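Long-range contacts in response regulator (Colwellia psychrerythraea, PDB 3EQZ), which is a response regulator with a receiver domain of the CheY type, the family of modules that take part in two-component signalling: residues D10-C16 with E31-H35; L18-I22 with I110-T116; R37-T41 with E63-L68. One frame throughout, in Å; residues are numbered along the deposited sequence.

Contact 1: D10-C16 with E31-H35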
ATOM      1  N   ASP B  10     -18.101   1.749  17.319  1.00 32.91           N
ATOM      2  CA  ASP B  10     -17.090   0.798  17.768  1.00 34.98           C
ATOM      3  C   ASP B  10     -17.845  -0.207  18.578  1.00 36.33           C
ATOM      4  O   ASP B  10     -18.493   0.161  19.571  1.00 35.41           O
ATOM      5  CB  ASP B  10     -16.100   1.524  18.677  1.00 36.22           C
ATOM      6  CG  ASP B  10     -14.912   0.647  19.110  1.00 40.55           C
ATOM      7  OD1 ASP B  10     -14.893  -0.594  18.842  1.00 42.54           O
ATOM      8  OD2 ASP B  10     -13.968   1.237  19.703  1.00 46.45           O
ATOM      9  N   ASP B  11     -17.786  -1.478  18.192  1.00 38.53           N
ATOM     10  CA  ASP B  11     -18.554  -2.480  18.953  1.00 40.99           C
ATOM     11  C   ASP B  11     -17.798  -3.017  20.199  1.00 42.31           C
ATOM     12  O   ASP B  11     -18.299  -3.862  20.928  1.00 42.58           O
ATOM     13  CB  ASP B  11     -19.049  -3.604  18.047  1.00 40.67           C
ATOM     14  CG  ASP B  11     -17.918  -4.373  17.417  1.00 42.47           C
ATOM     15  OD1 ASP B  11     -16.740  -4.032  17.634  1.00 45.60           O
ATOM     16  OD2 ASP B  11     -18.205  -5.338  16.714  1.00 44.88           O
ATOM     17  N   ASP B  12     -16.597  -2.509  20.445  1.00 42.89           N
ATOM     18  CA  ASP B  12     -15.858  -2.928  21.618  1.00 44.04           C
ATOM     19  C   ASP B  12     -16.146  -1.934  22.749  1.00 43.80           C
ATOM     20  O   ASP B  12     -15.864  -0.746  22.660  1.00 42.81           O
ATOM     21  CB  ASP B  12     -14.364  -3.030  21.311  1.00 44.81           C
ATOM     22  CG  ASP B  12     -13.550  -3.542  22.504  1.00 48.27           C
ATOM     23  OD1 ASP B  12     -13.216  -2.752  23.412  1.00 49.57           O
ATOM     24  OD2 ASP B  12     -13.228  -4.743  22.532  1.00 54.09           O
ATOM     25  N   THR B  13     -16.744  -2.444  23.810  1.00 44.40           N
ATOM     26  CA  THR B  13     -17.265  -1.598  24.860  1.00 44.70           C
ATOM     27  C   THR B  13     -16.165  -0.794  25.546  1.00 43.46           C
ATOM     28  O   THR B  13     -16.351   0.367  25.838  1.00 43.45           O
ATOM     29  CB  THR B  13     -18.064  -2.449  25.862  1.00 45.53           C
ATOM     30  OG1 THR B  13     -19.240  -2.948  25.198  1.00 47.73           O
ATOM     31  CG2 THR B  13     -18.503  -1.589  27.077  1.00 48.20           C
ATOM     32  N   LEU B  14     -15.020  -1.420  25.800  1.00 42.98           N
ATOM     33  CA  LEU B  14     -13.902  -0.739  26.450  1.00 42.12           C
ATOM     34  C   LEU B  14     -13.273   0.390  25.606  1.00 41.83           C
ATOM     35  O   LEU B  14     -13.055   1.487  26.109  1.00 40.50           O
ATOM     36  CB  LEU B  14     -12.843  -1.751  26.826  1.00 43.17           C
ATOM     37  CG  LEU B  14     -13.345  -2.684  27.962  1.00 44.30           C
ATOM     38  CD1 LEU B  14     -12.332  -3.777  28.279  1.00 47.35           C
ATOM     39  CD2 LEU B  14     -13.643  -1.858  29.183  1.00 41.80           C
ATOM     40  N   THR B  15     -12.964   0.115  24.328  1.00 40.32           N
ATOM     41  CA  THR B  15     -12.285   1.129  23.503  1.00 39.57           C
ATOM     42  C   THR B  15     -13.300   2.192  23.130  1.00 38.42           C
ATOM     43  O   THR B  15     -12.971   3.378  23.039  1.00 37.79           O
ATOM     44  CB  THR B  15     -11.564   0.539  22.254  1.00 40.00           C
ATOM     45  OG1 THR B  15     -12.434  -0.363  21.562  1.00 39.96           O
ATOM     46  CG2 THR B  15     -10.268  -0.190  22.675  1.00 40.05           C
ATOM     47  N   CYS B  16     -14.554   1.773  23.002  1.00 36.94           N
ATOM     48  CA  CYS B  16     -15.639   2.722  22.828  1.00 36.97           C
ATOM     49  C   CYS B  16     -15.795   3.765  23.953  1.00 36.85           C
ATOM     50  O   CYS B  16     -15.964   4.983  23.722  1.00 35.95           O
ATOM     51  CB  CYS B  16     -16.952   1.949  22.686  1.00 37.16           C
ATOM     52  SG  CYS B  16     -18.244   2.960  21.940  1.00 42.99           S
ATOM     53  N   GLU B  31     -22.273  10.816  20.965  1.00 38.34           N
ATOM     54  CA  GLU B  31     -23.120   9.666  21.125  1.00 39.78           C
ATOM     55  C   GLU B  31     -22.354   8.428  20.621  1.00 39.66           C
ATOM     56  O   GLU B  31     -21.754   8.456  19.550  1.00 37.95           O
ATOM     57  CB  GLU B  31     -24.403   9.893  20.325  1.00 40.28           C
ATOM     58  CG  GLU B  31     -25.241   8.652  20.202  1.00 45.73           C
ATOM     59  CD  GLU B  31     -26.759   8.916  19.987  1.00 51.47           C
ATOM     60  OE1 GLU B  31     -27.136   9.835  19.199  1.00 54.71           O
ATOM     61  OE2 GLU B  31     -27.564   8.166  20.598  1.00 52.33           O
ATOM     62  N   ALA B  32     -22.354   7.358  21.408  1.00 39.24           N
ATOM     63  CA  ALA B  32     -21.625   6.181  21.044  1.00 39.49           C
ATOM     64  C   ALA B  32     -22.563   5.056  20.624  1.00 40.55           C
ATOM     65  O   ALA B  32     -23.562   4.795  21.313  1.00 40.41           O
ATOM     66  CB  ALA B  32     -20.742   5.736  22.192  1.00 39.48           C
ATOM     67  N   PHE B  33     -22.240   4.401  19.501  1.00 39.56           N
ATOM     68  CA  PHE B  33     -23.014   3.264  18.961  1.00 39.92           C
ATOM     69  C   PHE B  33     -22.192   1.991  18.996  1.00 40.43           C
ATOM     70  O   PHE B  33     -21.152   1.910  18.309  1.00 40.92           O
ATOM     71  CB  PHE B  33     -23.393   3.521  17.502  1.00 39.28           C
ATOM     72  CG  PHE B  33     -24.412   4.595  17.344  1.00 41.30           C
ATOM     73  CD1 PHE B  33     -25.746   4.275  17.170  1.00 42.23           C
ATOM     74  CD2 PHE B  33     -24.052   5.925  17.443  1.00 41.01           C
ATOM     75  CE1 PHE B  33     -26.690   5.268  17.064  1.00 45.58           C
ATOM     76  CE2 PHE B  33     -24.998   6.917  17.357  1.00 42.95           C
ATOM     77  CZ  PHE B  33     -26.311   6.593  17.154  1.00 42.85           C
ATOM     78  N   GLN B  34     -22.629   0.994  19.761  1.00 40.38           N
ATOM     79  CA  GLN B  34     -21.926  -0.276  19.760  1.00 42.33           C
ATOM     80  C   GLN B  34     -22.435  -1.176  18.608  1.00 41.38           C
ATOM     81  O   GLN B  34     -21.853  -2.242  18.339  1.00 41.34           O
ATOM     82  CB  GLN B  34     -22.063  -1.007  21.101  1.00 43.57           C
ATOM     83  CG  GLN B  34     -22.269  -0.095  22.328  1.00 51.37           C
ATOM     84  CD  GLN B  34     -21.069  -0.084  23.271  1.00 60.08           C
ATOM     85  OE1 GLN B  34     -20.742   0.954  23.875  1.00 62.93           O
ATOM     86  NE2 GLN B  34     -20.409  -1.243  23.410  1.00 62.67           N
ATOM     87  N   HIS B  35     -23.496  -0.746  17.932  1.00 39.63           N
ATOM     88  CA  HIS B  35     -24.085  -1.523  16.868  1.00 39.29           C
ATOM     89  C   HIS B  35     -24.089  -0.720  15.590  1.00 38.84           C
ATOM     90  O   HIS B  35     -24.928   0.176  15.397  1.00 38.18           O
ATOM     91  CB  HIS B  35     -25.539  -1.940  17.204  1.00 39.69           C
ATOM     92  CG  HIS B  35     -25.647  -2.793  18.427  1.00 39.76           C
ATOM     93  ND1 HIS B  35     -25.930  -2.272  19.678  1.00 40.30           N
ATOM     94  CD2 HIS B  35     -25.485  -4.128  18.598  1.00 37.40           C
ATOM     95  CE1 HIS B  35     -25.943  -3.254  20.562  1.00 39.36           C
ATOM     96  NE2 HIS B  35     -25.676  -4.389  19.933  1.00 38.47           N
TER
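Q34 lies against the turn that leads from strand 6-9 into helix 13-23 and buries 103 Å² there. At its base, Q34 CB stands 4.1 Å from D10 O, and the CA-H next to it points at the same oxygen. The first torsion, -28°, departs from a staggered value; with a bend at the second it swings the amide over the start of the helix. Q34 CD lies 3.9 Å from T13 OG1, and there the amide divides. Q34 NE2 gives a weak bond to T13 OG1, short at 2.7 Å but bent, 122° at the hydrogen. Q34 OE1 turns instead to C16 SG, 3.7 Å away, and the same sulfur touches A32 CB at 3.7 Å. On the backbone, D10 N donates to F33 O at 3.2 Å and 169°, carrying the parallel pairing of the strands one step past I8. Within the turn, D10 OD1 accepts from D12 N in an Asx turn, and D12 OD1 caps the helix through T15 N. The contact ties the start of a beta-alpha-beta crossover to the end of its second strand, with D10 and D11 placed like the acidic pair that follows the first strand in receiver domains.

Contact 2: L18-I22 with I110-T116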
ATOM      1  N   LEU B  18     -13.504   4.485  26.188  1.00 33.81           N
ATOM      2  CA  LEU B  18     -12.303   5.309  26.209  1.00 35.07           C
ATOM      3  C   LEU B  18     -12.421   6.495  25.252  1.00 35.06           C
ATOM      4  O   LEU B  18     -12.192   7.636  25.653  1.00 34.68           O
ATOM      5  CB  LEU B  18     -11.053   4.494  25.909  1.00 36.00           C
ATOM      6  CG  LEU B  18      -9.811   5.358  25.644  1.00 38.58           C
ATOM      7  CD1 LEU B  18      -9.242   6.018  26.912  1.00 39.06           C
ATOM      8  CD2 LEU B  18      -8.755   4.493  24.954  1.00 44.03           C
ATOM      9  N   LEU B  19     -12.843   6.241  24.001  1.00 34.43           N
ATOM     10  CA  LEU B  19     -13.056   7.334  23.028  1.00 33.26           C
ATOM     11  C   LEU B  19     -14.051   8.327  23.584  1.00 33.35           C
ATOM     12  O   LEU B  19     -13.868   9.556  23.524  1.00 32.12           O
ATOM     13  CB  LEU B  19     -13.566   6.811  21.671  1.00 31.52           C
ATOM     14  CG  LEU B  19     -12.539   6.004  20.867  1.00 33.97           C
ATOM     15  CD1 LEU B  19     -13.161   5.305  19.611  1.00 29.76           C
ATOM     16  CD2 LEU B  19     -11.310   6.899  20.460  1.00 32.42           C
ATOM     17  N   LYS B  20     -15.157   7.797  24.071  1.00 34.07           N
ATOM     18  CA  LYS B  20     -16.175   8.687  24.638  1.00 35.10           C
ATOM     19  C   LYS B  20     -15.653   9.598  25.772  1.00 34.66           C
ATOM     20  O   LYS B  20     -16.026  10.756  25.862  1.00 34.82           O
ATOM     21  CB  LYS B  20     -17.402   7.914  25.142  1.00 35.49           C
ATOM     22  CG  LYS B  20     -18.524   8.895  25.516  1.00 37.83           C
ATOM     23  CD  LYS B  20     -19.878   8.206  25.738  1.00 44.18           C
ATOM     24  CE  LYS B  20     -20.965   9.240  25.663  1.00 48.11           C
ATOM     25  NZ  LYS B  20     -22.309   8.699  26.082  1.00 52.84           N
ATOM     26  N   THR B  21     -14.822   9.073  26.653  1.00 35.04           N
ATOM     27  CA  THR B  21     -14.314   9.916  27.717  1.00 35.87           C
ATOM     28  C   THR B  21     -13.330  10.976  27.198  1.00 35.82           C
ATOM     29  O   THR B  21     -13.226  12.051  27.770  1.00 37.01           O
ATOM     30  CB  THR B  21     -13.689   9.095  28.866  1.00 36.64           C
ATOM     31  OG1 THR B  21     -12.542   8.381  28.382  1.00 40.57           O
ATOM     32  CG2 THR B  21     -14.708   8.095  29.450  1.00 35.89           C
ATOM     33  N   ILE B  22     -12.653  10.704  26.091  1.00 34.77           N
ATOM     34  CA  ILE B  22     -11.758  11.678  25.510  1.00 34.25           C
ATOM     35  C   ILE B  22     -12.522  12.764  24.752  1.00 34.34           C
ATOM     36  O   ILE B  22     -12.142  13.912  24.762  1.00 33.91           O
ATOM     37  CB  ILE B  22     -10.711  10.986  24.566  1.00 34.44           C
ATOM     38  CG1 ILE B  22      -9.668  10.269  25.399  1.00 34.85           C
ATOM     39  CG2 ILE B  22      -9.994  12.021  23.673  1.00 32.82           C
ATOM     40  CD1 ILE B  22      -9.061   9.094  24.691  1.00 38.84           C
ATOM     41  N   ILE B 110      -4.635   3.592  21.132  1.00 43.29           N
ATOM     42  CA  ILE B 110      -4.766   4.983  20.848  1.00 43.83           C
ATOM     43  C   ILE B 110      -3.811   5.830  21.694  1.00 41.92           C
ATOM     44  O   ILE B 110      -3.666   5.577  22.876  1.00 41.48           O
ATOM     45  CB  ILE B 110      -6.252   5.349  21.138  1.00 44.25           C
ATOM     46  CG1 ILE B 110      -6.720   6.428  20.194  1.00 45.85           C
ATOM     47  CG2 ILE B 110      -6.453   5.654  22.577  1.00 46.40           C
ATOM     48  CD1 ILE B 110      -7.530   5.808  19.081  1.00 45.87           C
ATOM     49  N   ASN B 111      -3.158   6.814  21.082  1.00 40.61           N
ATOM     50  CA  ASN B 111      -2.403   7.813  21.846  1.00 40.63           C
ATOM     51  C   ASN B 111      -3.391   8.898  22.267  1.00 40.06           C
ATOM     52  O   ASN B 111      -3.848   9.703  21.457  1.00 39.68           O
ATOM     53  CB  ASN B 111      -1.213   8.379  21.037  1.00 40.43           C
ATOM     54  CG  ASN B 111      -0.405   9.375  21.844  1.00 42.40           C
ATOM     55  OD1 ASN B 111      -0.957  10.232  22.500  1.00 42.80           O
ATOM     56  ND2 ASN B 111       0.901   9.251  21.812  1.00 43.60           N
ATOM     57  N   THR B 112      -3.789   8.882  23.521  1.00 39.95           N
ATOM     58  CA  THR B 112      -4.890   9.750  23.934  1.00 40.40           C
ATOM     59  C   THR B 112      -4.451  11.210  23.934  1.00 39.21           C
ATOM     60  O   THR B 112      -5.253  12.109  23.685  1.00 38.27           O
ATOM     61  CB  THR B 112      -5.396   9.367  25.350  1.00 41.45           C
ATOM     62  OG1 THR B 112      -4.291   9.491  26.238  1.00 46.02           O
ATOM     63  CG2 THR B 112      -5.857   7.901  25.392  1.00 40.24           C
ATOM     64  N   GLU B 113      -3.165  11.449  24.198  1.00 38.20           N
ATOM     65  CA  GLU B 113      -2.631  12.811  24.089  1.00 37.50           C
ATOM     66  C   GLU B 113      -2.846  13.360  22.677  1.00 35.45           C
ATOM     67  O   GLU B 113      -3.368  14.475  22.520  1.00 34.76           O
ATOM     68  CB  GLU B 113      -1.124  12.866  24.487  1.00 37.55           C
ATOM     69  CG  GLU B 113      -0.468  14.246  24.462  1.00 40.65           C
ATOM     70  CD  GLU B 113       1.067  14.238  24.791  1.00 45.17           C
ATOM     71  OE1 GLU B 113       1.716  13.170  24.805  1.00 43.74           O
ATOM     72  OE2 GLU B 113       1.616  15.334  25.040  1.00 51.39           O
ATOM     73  N   VAL B 114      -2.411  12.615  21.658  1.00 33.59           N
ATOM     74  CA  VAL B 114      -2.564  13.106  20.262  1.00 32.82           C
ATOM     75  C   VAL B 114      -4.045  13.304  19.901  1.00 31.40           C
ATOM     76  O   VAL B 114      -4.402  14.289  19.265  1.00 30.66           O
ATOM     77  CB  VAL B 114      -1.899  12.158  19.197  1.00 33.01           C
ATOM     78  CG1 VAL B 114      -2.292  12.547  17.782  1.00 33.24           C
ATOM     79  CG2 VAL B 114      -0.401  12.173  19.320  1.00 33.76           C
ATOM     80  N   LEU B 115      -4.911  12.386  20.328  1.00 30.61           N
ATOM     81  CA  LEU B 115      -6.333  12.486  19.990  1.00 31.08           C
ATOM     82  C   LEU B 115      -6.977  13.724  20.668  1.00 30.25           C
ATOM     83  O   LEU B 115      -7.758  14.447  20.087  1.00 30.04           O
ATOM     84  CB  LEU B 115      -7.070  11.192  20.395  1.00 30.93           C
ATOM     85  CG  LEU B 115      -8.575  11.224  20.077  1.00 30.93           C
ATOM     86  CD1 LEU B 115      -8.923  11.541  18.623  1.00 29.40           C
ATOM     87  CD2 LEU B 115      -9.256   9.891  20.461  1.00 32.94           C
ATOM     88  N   THR B 116      -6.632  13.948  21.912  1.00 30.45           N
ATOM     89  CA  THR B 116      -7.158  15.111  22.667  1.00 31.41           C
ATOM     90  C   THR B 116      -6.716  16.417  22.009  1.00 30.69           C
ATOM     91  O   THR B 116      -7.518  17.340  21.770  1.00 29.71           O
ATOM     92  CB  THR B 116      -6.646  15.062  24.118  1.00 30.48           C
ATOM     93  OG1 THR B 116      -7.145  13.871  24.728  1.00 32.57           O
ATOM     94  CG2 THR B 116      -7.169  16.291  24.909  1.00 34.46           C
TER
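I22 projects from helix 13-23 into the side of helix 112-124 and has 82 Å² buried by the contact, nearly twice as much as L115, the next in rank. Its two branches reach different turns of the opposite helix. CD1 of I22 presses on T112 CG2 at 3.5 Å, a close fit for two methyl carbons, with the side chains set nearly perpendicular. CG2 of I22 meets L115 CD2 at 3.9 Å and also lies 3.6 Å from T116 OG1. That hydroxyl is already engaged on its own helix, since T116 OG1 donates to T112 O at 2.8 Å, on the face of the carbonyl opposite to the one used by T116 N; the methyl of I22 therefore packs beside a polar group whose proton is used.

L115 extends its chain with CG anti to the backbone N (chi1 180°), and its CD2 is shared: besides I22 it touches L19, with L115 CD2 and L19 CD2 3.6 Å apart. L19 CD2 also faces the loop before the helix, 4.2 Å from I110 CD1. Farther out, L18 CD2 and I110 CG2 close to 3.5 Å, the two chains lying side by side but pointing opposite ways.

No hydrogen bond spans the interface. The axes of 18-22 and 112-116 pass 10.9 Å apart at a signed crossing angle of -46°. Beneath them L19 rests on I8 and I80, and L115 on F106, which places both helices on one face of the sheet, while V114 packs on S121 of the second subunit. Such a pairing of the first and last helices beside a central parallel sheet is characteristic of the three-layer alpha/beta sandwich of CheY-like receiver domains.

Contact 3: R37-T41 with E63-L68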
ATOM      1  N   ARG B  37     -25.044  -1.236  12.598  1.00 38.05           N
ATOM      2  CA  ARG B  37     -26.239  -1.125  11.764  1.00 37.91           C
ATOM      3  C   ARG B  37     -27.258  -0.147  12.284  1.00 36.08           C
ATOM      4  O   ARG B  37     -28.040   0.392  11.547  1.00 36.49           O
ATOM      5  CB  ARG B  37     -26.920  -2.459  11.602  1.00 39.50           C
ATOM      6  CG  ARG B  37     -28.167  -2.239  10.806  1.00 43.03           C
ATOM      7  CD  ARG B  37     -28.827  -3.516  10.452  1.00 48.17           C
ATOM      8  NE  ARG B  37     -29.963  -3.190   9.605  1.00 53.04           N
ATOM      9  CZ  ARG B  37     -30.199  -1.981   9.104  1.00 53.89           C
ATOM     10  NH1 ARG B  37     -29.353  -0.966   9.350  1.00 54.40           N
ATOM     11  NH2 ARG B  37     -31.281  -1.795   8.349  1.00 53.15           N
ATOM     12  N   ALA B  38     -27.260   0.082  13.583  1.00 35.20           N
ATOM     13  CA  ALA B  38     -28.172   1.067  14.121  1.00 33.39           C
ATOM     14  C   ALA B  38     -27.667   2.442  13.730  1.00 32.63           C
ATOM     15  O   ALA B  38     -28.444   3.366  13.406  1.00 32.51           O
ATOM     16  CB  ALA B  38     -28.244   0.937  15.669  1.00 32.51           C
ATOM     17  N   PHE B  39     -26.347   2.595  13.771  1.00 31.90           N
ATOM     18  CA  PHE B  39     -25.767   3.869  13.373  1.00 31.75           C
ATOM     19  C   PHE B  39     -26.126   4.179  11.931  1.00 31.12           C
ATOM     20  O   PHE B  39     -26.362   5.328  11.573  1.00 31.78           O
ATOM     21  CB  PHE B  39     -24.254   3.856  13.545  1.00 30.49           C
ATOM     22  CG  PHE B  39     -23.564   4.980  12.812  1.00 32.01           C
ATOM     23  CD1 PHE B  39     -23.566   6.271  13.332  1.00 31.97           C
ATOM     24  CD2 PHE B  39     -22.881   4.735  11.640  1.00 31.57           C
ATOM     25  CE1 PHE B  39     -22.922   7.315  12.672  1.00 29.81           C
ATOM     26  CE2 PHE B  39     -22.241   5.745  10.972  1.00 30.46           C
ATOM     27  CZ  PHE B  39     -22.257   7.043  11.498  1.00 33.48           C
ATOM     28  N   LEU B  40     -26.204   3.148  11.111  1.00 31.56           N
ATOM     29  CA  LEU B  40     -26.433   3.346   9.669  1.00 33.60           C
ATOM     30  C   LEU B  40     -27.846   3.803   9.304  1.00 34.84           C
ATOM     31  O   LEU B  40     -28.125   4.102   8.152  1.00 35.63           O
ATOM     32  CB  LEU B  40     -26.059   2.086   8.891  1.00 33.89           C
ATOM     33  CG  LEU B  40     -24.552   1.790   8.817  1.00 35.32           C
ATOM     34  CD1 LEU B  40     -24.241   0.581   7.967  1.00 34.68           C
ATOM     35  CD2 LEU B  40     -23.811   3.036   8.297  1.00 36.68           C
ATOM     36  N   THR B  41     -28.739   3.879  10.277  1.00 35.59           N
ATOM     37  CA  THR B  41     -30.098   4.342   9.984  1.00 36.79           C
ATOM     38  C   THR B  41     -30.105   5.856  10.023  1.00 38.91           C
ATOM     39  O   THR B  41     -31.035   6.500   9.507  1.00 39.12           O
ATOM     40  CB  THR B  41     -31.138   3.800  11.024  1.00 36.65           C
ATOM     41  OG1 THR B  41     -30.813   4.278  12.338  1.00 35.07           O
ATOM     42  CG2 THR B  41     -31.154   2.255  11.044  1.00 33.35           C
ATOM     43  N   GLU B  63     -18.156  -2.088   5.941  1.00 34.43           N
ATOM     44  CA  GLU B  63     -19.584  -1.870   5.581  1.00 33.86           C
ATOM     45  C   GLU B  63     -20.093  -0.458   5.904  1.00 32.85           C
ATOM     46  O   GLU B  63     -20.924   0.111   5.192  1.00 33.05           O
ATOM     47  CB  GLU B  63     -20.484  -2.892   6.314  1.00 35.71           C
ATOM     48  CG  GLU B  63     -21.998  -2.802   5.882  1.00 41.46           C
ATOM     49  CD  GLU B  63     -22.177  -2.639   4.335  1.00 49.46           C
ATOM     50  OE1 GLU B  63     -21.289  -3.093   3.581  1.00 52.85           O
ATOM     51  OE2 GLU B  63     -23.186  -2.047   3.854  1.00 52.92           O
ATOM     52  N   VAL B  64     -19.633   0.121   7.002  1.00 31.07           N
ATOM     53  CA  VAL B  64     -20.051   1.491   7.307  1.00 29.31           C
ATOM     54  C   VAL B  64     -19.482   2.444   6.240  1.00 29.60           C
ATOM     55  O   VAL B  64     -20.175   3.327   5.761  1.00 28.84           O
ATOM     56  CB  VAL B  64     -19.570   1.862   8.732  1.00 29.63           C
ATOM     57  CG1 VAL B  64     -19.652   3.355   9.014  1.00 28.04           C
ATOM     58  CG2 VAL B  64     -20.358   1.020   9.804  1.00 28.55           C
ATOM     59  N   ILE B  65     -18.211   2.243   5.851  1.00 29.93           N
ATOM     60  CA  ILE B  65     -17.601   3.049   4.787  1.00 29.49           C
ATOM     61  C   ILE B  65     -18.354   2.931   3.480  1.00 30.24           C
ATOM     62  O   ILE B  65     -18.712   3.947   2.866  1.00 31.27           O
ATOM     63  CB  ILE B  65     -16.104   2.661   4.594  1.00 29.96           C
ATOM     64  CG1 ILE B  65     -15.299   3.174   5.785  1.00 28.63           C
ATOM     65  CG2 ILE B  65     -15.560   3.216   3.270  1.00 27.54           C
ATOM     66  CD1 ILE B  65     -13.871   2.615   5.824  1.00 27.77           C
ATOM     67  N   ARG B  66     -18.609   1.686   3.053  1.00 31.63           N
ATOM     68  CA  ARG B  66     -19.461   1.422   1.885  1.00 32.76           C
ATOM     69  C   ARG B  66     -20.827   2.131   1.995  1.00 32.14           C
ATOM     70  O   ARG B  66     -21.252   2.810   1.093  1.00 30.53           O
ATOM     71  CB  ARG B  66     -19.702  -0.091   1.692  1.00 32.78           C
ATOM     72  CG  ARG B  66     -20.160  -0.392   0.245  1.00 39.23           C
ATOM     73  CD  ARG B  66     -21.140  -1.553   0.074  1.00 41.15           C
ATOM     74  NE  ARG B  66     -22.216  -1.510   1.033  1.00 46.60           N
ATOM     75  CZ  ARG B  66     -23.347  -0.828   0.882  1.00 51.33           C
ATOM     76  NH1 ARG B  66     -23.569  -0.107  -0.219  1.00 50.84           N
ATOM     77  NH2 ARG B  66     -24.253  -0.842   1.869  1.00 51.25           N
ATOM     78  N   HIS B  67     -21.528   1.953   3.106  1.00 32.83           N
ATOM     79  CA  HIS B  67     -22.830   2.625   3.245  1.00 33.11           C
ATOM     80  C   HIS B  67     -22.699   4.156   3.156  1.00 32.35           C
ATOM     81  O   HIS B  67     -23.427   4.822   2.426  1.00 31.53           O
ATOM     82  CB  HIS B  67     -23.481   2.226   4.579  1.00 33.71           C
ATOM     83  CG  HIS B  67     -24.806   2.896   4.818  1.00 35.77           C
ATOM     84  ND1 HIS B  67     -26.014   2.298   4.493  1.00 40.11           N
ATOM     85  CD2 HIS B  67     -25.110   4.109   5.340  1.00 34.95           C
ATOM     86  CE1 HIS B  67     -27.005   3.123   4.799  1.00 40.40           C
ATOM     87  NE2 HIS B  67     -26.482   4.230   5.314  1.00 41.05           N
ATOM     88  N   LEU B  68     -21.753   4.714   3.906  1.00 31.49           N
ATOM     89  CA  LEU B  68     -21.553   6.166   3.890  1.00 31.26           C
ATOM     90  C   LEU B  68     -21.263   6.675   2.498  1.00 30.56           C
ATOM     91  O   LEU B  68     -21.770   7.712   2.106  1.00 31.11           O
ATOM     92  CB  LEU B  68     -20.421   6.594   4.863  1.00 30.14           C
ATOM     93  CG  LEU B  68     -20.640   6.346   6.358  1.00 29.31           C
ATOM     94  CD1 LEU B  68     -19.353   6.608   7.069  1.00 29.78           C
ATOM     95  CD2 LEU B  68     -21.724   7.193   6.993  1.00 30.51           C
TER
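L40 lays its side chain across one face of the imidazole of H67. The evidence is a CH-pi contact: L40 CB stands 4.1 Å from the centroid of the H67 ring and only 6° off its normal. L40 CG is anti to its carbonyl carbon (chi1 -71°) and the next torsion is extended, which carries the methyls along the histidine toward its helix: L40 CD2 touches H67 CD2 at 3.4 Å, and L40 CD1 lies 3.8 Å from H67 CB. The histidine meets them because its CG is anti to the backbone N (chi1 179°), extending the ring from helix 60-70 toward the other segment. L40 O comes within 3.3 Å of H67 NE2, at an angle too poor for a hydrogen bond. H67 also meets the ring of H71.

Deeper in, F39 takes over. F39 CE2 approaches V64 CG1 to 4.0 Å and L68 CD2 to 4.3 Å, both methyls lying obliquely to the ring. F39 and L68 share I50 of the sheet, and F39 reaches F7 and V9 as well, so the short helix 36-39 and helix 60-70 lie side by side on one face of the CheY-like parallel sheet.

Where helix 60-70 faces the third subunit, R66 folds back on E63. Its guanidinium grips the carboxylate side-on, NE to OE1 and NH2 to OE2, both in plane and on syn lone pairs; R66 NH2 to E63 OE2 measures 2.6 Å. R66 NH1 has a second partner in E70, and E63 and R66 of the third subunit make long, weak ion pairs with this couple.

In the fold
All three contacts are partly buried. Contact 3 has three of six touching residues buried and none exposed, contact 2 two of seven and none exposed, and contact 1, the most superficial by this count, two of eight buried and two exposed. Contact 1 mixes backbone pairing with polar side chains, whereas contacts 2 and 3 join helices and the residues next to them by packing, without hydrogen bonds between segments. Contacts 1 and 2 share helix 13-23 and touch where D10 OD2 lies 4.1 Å from L19 CD1. Contact 3 meets contact 1 through F33 CD1 and F39 CA, 3.8 Å apart. Contacts 2 and 3 lie on opposite sides of the chain's centre, and each borders another subunit.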